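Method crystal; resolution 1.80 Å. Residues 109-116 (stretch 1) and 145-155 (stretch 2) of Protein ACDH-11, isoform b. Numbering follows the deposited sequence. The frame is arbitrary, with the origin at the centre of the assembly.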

ATOM      1  N   GLY B 109      -1.098 -16.233 -32.212  1.00 42.52           N
ATOM      2  CA  GLY B 109       0.017 -16.140 -33.161  1.00 41.70           C
ATOM      3  C   GLY B 109       0.484 -14.745 -33.378  1.00 41.65           C
ATOM      4  O   GLY B 109       0.964 -14.428 -34.424  1.00 39.46           O
ATOM      5  N   VAL B 110       0.433 -13.887 -32.340  1.00 38.22           N
ATOM      6  CA  VAL B 110       0.934 -12.571 -32.488  1.00 39.00           C
ATOM      7  C   VAL B 110       2.399 -12.520 -32.949  1.00 39.22           C
ATOM      8  O   VAL B 110       2.787 -11.577 -33.643  1.00 40.25           O
ATOM      9  CB  VAL B 110       0.739 -11.818 -31.149  1.00 41.12           C
ATOM     10  CG1 VAL B 110       1.608 -10.640 -31.095  1.00 43.28           C
ATOM     11  CG2 VAL B 110      -0.734 -11.531 -30.966  1.00 42.14           C
ATOM     12  N   ILE B 111       3.198 -13.513 -32.559  1.00 39.71           N
ATOM     13  CA  ILE B 111       4.544 -13.746 -33.101  1.00 38.79           C
ATOM     14  C   ILE B 111       4.466 -14.696 -34.307  1.00 41.46           C
ATOM     15  O   ILE B 111       5.046 -14.399 -35.358  1.00 41.32           O
ATOM     16  CB  ILE B 111       5.494 -14.413 -32.064  1.00 39.86           C
ATOM     17  CG1 ILE B 111       5.536 -13.578 -30.774  1.00 39.67           C
ATOM     18  CG2 ILE B 111       6.930 -14.546 -32.630  1.00 41.91           C
ATOM     19  CD1 ILE B 111       5.816 -12.131 -31.008  1.00 37.55           C
ATOM     20  N   SER B 112       3.778 -15.828 -34.168  1.00 41.18           N
ATOM     21  CA  SER B 112       3.803 -16.864 -35.194  1.00 42.43           C
ATOM     22  C   SER B 112       3.415 -16.397 -36.554  1.00 40.25           C
ATOM     23  O   SER B 112       3.934 -16.881 -37.564  1.00 42.64           O
ATOM     24  CB  SER B 112       2.858 -18.062 -34.848  1.00 46.80           C
ATOM     25  OG  SER B 112       2.934 -18.251 -33.464  1.00 57.47           O
ATOM     26  N   ILE B 113       2.372 -15.603 -36.613  1.00 41.37           N
ATOM     27  CA  ILE B 113       1.861 -15.118 -37.898  1.00 43.28           C
ATOM     28  C   ILE B 113       3.015 -14.480 -38.696  1.00 43.60           C
ATOM     29  O   ILE B 113       3.110 -14.701 -39.914  1.00 46.57           O
ATOM     30  CB  ILE B 113       0.623 -14.190 -37.699  1.00 43.35           C
ATOM     31  CG1 ILE B 113      -0.616 -15.025 -37.311  1.00 45.41           C
ATOM     32  CG2 ILE B 113       0.294 -13.365 -38.945  1.00 46.19           C
ATOM     33  CD1 ILE B 113      -1.691 -14.208 -36.605  1.00 45.81           C
ATOM     34  N   GLY B 114       3.888 -13.712 -38.055  1.00 42.52           N
ATOM     35  CA  GLY B 114       4.984 -13.058 -38.750  1.00 44.68           C
ATOM     36  C   GLY B 114       5.986 -13.949 -39.441  1.00 45.16           C
ATOM     37  O   GLY B 114       6.700 -13.489 -40.335  1.00 46.42           O
ATOM     38  N   TYR B 115       6.013 -15.225 -39.050  1.00 44.51           N
ATOM     39  CA  TYR B 115       6.984 -16.202 -39.540  1.00 45.79           C
ATOM     40  C   TYR B 115       6.380 -17.480 -40.156  1.00 48.64           C
ATOM     41  O   TYR B 115       7.126 -18.392 -40.481  1.00 50.88           O
ATOM     42  CB  TYR B 115       7.967 -16.612 -38.422  1.00 45.09           C
ATOM     43  CG  TYR B 115       8.717 -15.426 -37.890  1.00 43.88           C
ATOM     44  CD1 TYR B 115       9.878 -15.012 -38.517  1.00 43.77           C
ATOM     45  CD2 TYR B 115       8.251 -14.688 -36.789  1.00 40.72           C
ATOM     46  CE1 TYR B 115      10.536 -13.855 -38.111  1.00 42.39           C
ATOM     47  CE2 TYR B 115       8.928 -13.561 -36.332  1.00 38.63           C
ATOM     48  CZ  TYR B 115      10.110 -13.163 -36.981  1.00 39.56           C
ATOM     49  OH  TYR B 115      10.805 -12.039 -36.588  1.00 38.53           O
ATOM     50  N   GLU B 116       5.058 -17.553 -40.290  1.00 49.27           N
ATOM     51  CA  GLU B 116       4.381 -18.779 -40.739  1.00 53.48           C
ATOM     52  C   GLU B 116       4.833 -19.107 -42.185  1.00 54.58           C
ATOM     53  O   GLU B 116       4.555 -18.387 -43.110  1.00 55.37           O
ATOM     54  CB  GLU B 116       2.841 -18.683 -40.581  1.00 55.66           C
ATOM     55  CG  GLU B 116       1.970 -19.912 -41.014  1.00 63.46           C
ATOM     56  CD  GLU B 116       2.622 -21.328 -40.965  1.00 74.38           C
ATOM     57  OE1 GLU B 116       3.328 -21.627 -39.969  1.00 80.11           O
ATOM     58  OE2 GLU B 116       2.408 -22.215 -41.913  1.00 73.72           O
ATOM     59  N   PRO B 145       7.153  -7.341 -24.322  1.00 28.35           N
ATOM     60  CA  PRO B 145       7.797  -8.601 -24.610  1.00 28.99           C
ATOM     61  C   PRO B 145       7.435  -9.161 -25.989  1.00 30.14           C
ATOM     62  O   PRO B 145       8.265  -9.857 -26.553  1.00 29.58           O
ATOM     63  CB  PRO B 145       7.342  -9.525 -23.496  1.00 30.45           C
ATOM     64  CG  PRO B 145       6.163  -8.834 -22.899  1.00 31.30           C
ATOM     65  CD  PRO B 145       6.426  -7.387 -23.041  1.00 28.32           C
ATOM     66  N   MET B 146       6.251  -8.862 -26.555  1.00 28.71           N
ATOM     67  CA  MET B 146       5.993  -9.349 -27.923  1.00 31.36           C
ATOM     68  C   MET B 146       6.990  -8.695 -28.917  1.00 30.52           C
ATOM     69  O   MET B 146       7.490  -9.380 -29.824  1.00 31.77           O
ATOM     70  CB  MET B 146       4.550  -9.111 -28.361  1.00 31.09           C
ATOM     71  CG  MET B 146       3.518  -9.910 -27.606  1.00 34.16           C
ATOM     72  SD  MET B 146       3.827 -11.691 -27.826  1.00 38.54           S
ATOM     73  CE  MET B 146       4.259 -12.295 -26.251  1.00 38.46           C
ATOM     74  N   ALA B 147       7.284  -7.422 -28.737  1.00 30.66           N
ATOM     75  CA  ALA B 147       8.257  -6.735 -29.604  1.00 30.58           C
ATOM     76  C   ALA B 147       9.626  -7.396 -29.558  1.00 32.26           C
ATOM     77  O   ALA B 147      10.229  -7.651 -30.589  1.00 30.94           O
ATOM     78  CB  ALA B 147       8.392  -5.287 -29.273  1.00 28.91           C
ATOM     79  N   MET B 148      10.100  -7.602 -28.341  1.00 30.63           N
ATOM     80  CA  MET B 148      11.392  -8.155 -28.104  1.00 32.15           C
ATOM     81  C   MET B 148      11.474  -9.609 -28.554  1.00 32.35           C
ATOM     82  O   MET B 148      12.549 -10.026 -28.972  1.00 33.05           O
ATOM     83  CB  MET B 148      11.792  -8.028 -26.669  1.00 31.99           C
ATOM     84  CG  MET B 148      12.033  -6.609 -26.271  1.00 34.16           C
ATOM     85  SD  MET B 148      12.654  -6.387 -24.587  1.00 33.06           S
ATOM     86  CE  MET B 148      11.384  -7.090 -23.632  1.00 30.68           C
ATOM     87  N   THR B 149      10.348 -10.330 -28.470  1.00 29.38           N
ATOM     88  CA  THR B 149      10.285 -11.726 -28.869  1.00 31.48           C
ATOM     89  C   THR B 149      10.433 -11.797 -30.402  1.00 32.69           C
ATOM     90  O   THR B 149      11.212 -12.605 -30.920  1.00 33.28           O
ATOM     91  CB  THR B 149       8.993 -12.374 -28.349  1.00 31.08           C
ATOM     92  OG1 THR B 149       9.010 -12.340 -26.883  1.00 32.27           O
ATOM     93  CG2 THR B 149       8.759 -13.742 -28.911  1.00 33.56           C
ATOM     94  N   ASP B 150       9.717 -10.938 -31.107  1.00 33.39           N
ATOM     95  CA  ASP B 150       9.771 -10.871 -32.588  1.00 33.65           C
ATOM     96  C   ASP B 150      11.176 -10.484 -33.024  1.00 34.33           C
ATOM     97  O   ASP B 150      11.766 -11.099 -33.877  1.00 34.67           O
ATOM     98  CB  ASP B 150       8.705  -9.867 -33.038  1.00 34.29           C
ATOM     99  CG  ASP B 150       8.418  -9.856 -34.543  1.00 36.03           C
ATOM    100  OD1 ASP B 150       9.138 -10.536 -35.288  1.00 39.03           O
ATOM    101  OD2 ASP B 150       7.472  -9.098 -34.989  1.00 36.59           O
ATOM    102  N   GLY B 151      11.752  -9.520 -32.333  1.00 33.83           N
ATOM    103  CA  GLY B 151      13.089  -9.050 -32.631  1.00 34.63           C
ATOM    104  C   GLY B 151      14.145 -10.116 -32.396  1.00 35.19           C
ATOM    105  O   GLY B 151      15.081 -10.230 -33.181  1.00 35.28           O
ATOM    106  N   ALA B 152      13.965 -10.925 -31.346  1.00 31.93           N
ATOM    107  CA  ALA B 152      14.828 -12.035 -31.074  1.00 34.36           C
ATOM    108  C   ALA B 152      14.785 -13.092 -32.165  1.00 35.15           C
ATOM    109  O   ALA B 152      15.836 -13.607 -32.573  1.00 36.87           O
ATOM    110  CB  ALA B 152      14.464 -12.709 -29.727  1.00 35.75           C
ATOM    111  N   VAL B 153      13.572 -13.468 -32.574  1.00 35.03           N
ATOM    112  CA  VAL B 153      13.438 -14.435 -33.699  1.00 36.84           C
ATOM    113  C   VAL B 153      14.160 -13.934 -34.951  1.00 39.69           C
ATOM    114  O   VAL B 153      14.917 -14.689 -35.581  1.00 38.26           O
ATOM    115  CB  VAL B 153      12.004 -14.724 -34.039  1.00 36.54           C
ATOM    116  CG1 VAL B 153      11.948 -15.622 -35.239  1.00 38.90           C
ATOM    117  CG2 VAL B 153      11.264 -15.364 -32.849  1.00 35.16           C
ATOM    118  N   LYS B 154      13.932 -12.660 -35.307  1.00 39.01           N
ATOM    119  CA  LYS B 154      14.538 -12.087 -36.472  1.00 41.96           C
ATOM    120  C   LYS B 154      16.049 -12.106 -36.345  1.00 40.88           C
ATOM    121  O   LYS B 154      16.759 -12.391 -37.301  1.00 40.53           O
ATOM    122  CB  LYS B 154      14.048 -10.639 -36.643  1.00 43.45           C
ATOM    123  CG  LYS B 154      14.625  -9.935 -37.857  1.00 47.56           C
ATOM    124  CD  LYS B 154      14.117 -10.548 -39.126  1.00 53.85           C
ATOM    125  CE  LYS B 154      14.710  -9.759 -40.298  1.00 63.39           C
ATOM    126  NZ  LYS B 154      13.700  -9.369 -41.298  1.00 61.88           N
ATOM    127  N   THR B 155      16.543 -11.716 -35.165  1.00 38.48           N
ATOM    128  CA  THR B 155      17.963 -11.669 -34.953  1.00 40.11           C
ATOM    129  C   THR B 155      18.589 -13.036 -35.080  1.00 40.00           C
ATOM    130  O   THR B 155      19.578 -13.248 -35.809  1.00 42.80           O
ATOM    131  CB  THR B 155      18.257 -11.101 -33.559  1.00 40.23           C
ATOM    132  OG1 THR B 155      17.793  -9.759 -33.500  1.00 40.94           O
ATOM    133  CG2 THR B 155      19.736 -11.143 -33.224  1.00 41.97           C
TER

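Residues 145-155 lie within a regular α-helix that extends beyond the stretch at both ends. Its backbone bonds run from each amide to the carbonyl four residues earlier, as in Asp150 N to Met146 O at 3.0 Å. The facing segment, 109-116, is less regular. Gly109 is the first residue to leave a preceding helix and closes it with a Schellman motif. Its phi of 64° favours glycine, and a β-carbon here would be crowded by Ile113 CG1. Residues 110-114 then adopt helical backbone angles without the regular bonding pattern: Ile113 N reaches Gly109 O at 2.9 Å, whereas Tyr115 N bonds to Ser112 O at 3.0 Å. The two backbones come closest at Ile111 and Asp150, whose CA atoms are 6.0 Å apart; at Tyr115 and Val153 the CA separation has grown to 8.9 Å.

Ile111 fills the narrow part of the interface. Its CA-to-CB bond points sideways, but the end of the side chain comes nearer the helix, where CD1 lies 3.8 Å from Met146 SD and 3.4 Å from Met146 O. That carbonyl is already engaged by Asp150 N, so an apolar methyl can pack against it without depriving it of its backbone hydrogen bond. Ile111 CG1 also meets the methyl Thr149 CG2 at 3.7 Å. Threonine suits this position because it offers carbon to its neighbour while its hydroxyl is satisfied within the helix, Thr149 OG1 donating to Pro145 O at 2.6 Å. Val110 extends the apolar patch, its CG1 lying 4.0 Å from Met146 CG; the long, flexible methionine thus touches two consecutive branched residues.

Tyr115 combines apolar packing with a polar anchor. Val153 CG1 sits over one face of its ring, 3.6 Å from the ring centroid and 15° off the normal, a CH-π arrangement in which a methyl group meets the aromatic π cloud. At the ring edge, Tyr115 OH donates a hydrogen bond to Asp150 OD1 at 2.6 Å, the only hydrogen bond between the stretches. A carboxylate is a strong acceptor for a phenol, and both carboxylate oxygens of this buried aspartate have further hydrogen bonds elsewhere in the structure. Tyr115 OH also approaches Lys154 N at 3.4 Å, but the angle is poor for a hydrogen bond, and that amide instead donates to Asp150 O at 3.0 Å. The end of the Lys154 side chain leads away from the contact, keeping its charged amine clear of the apolar packing.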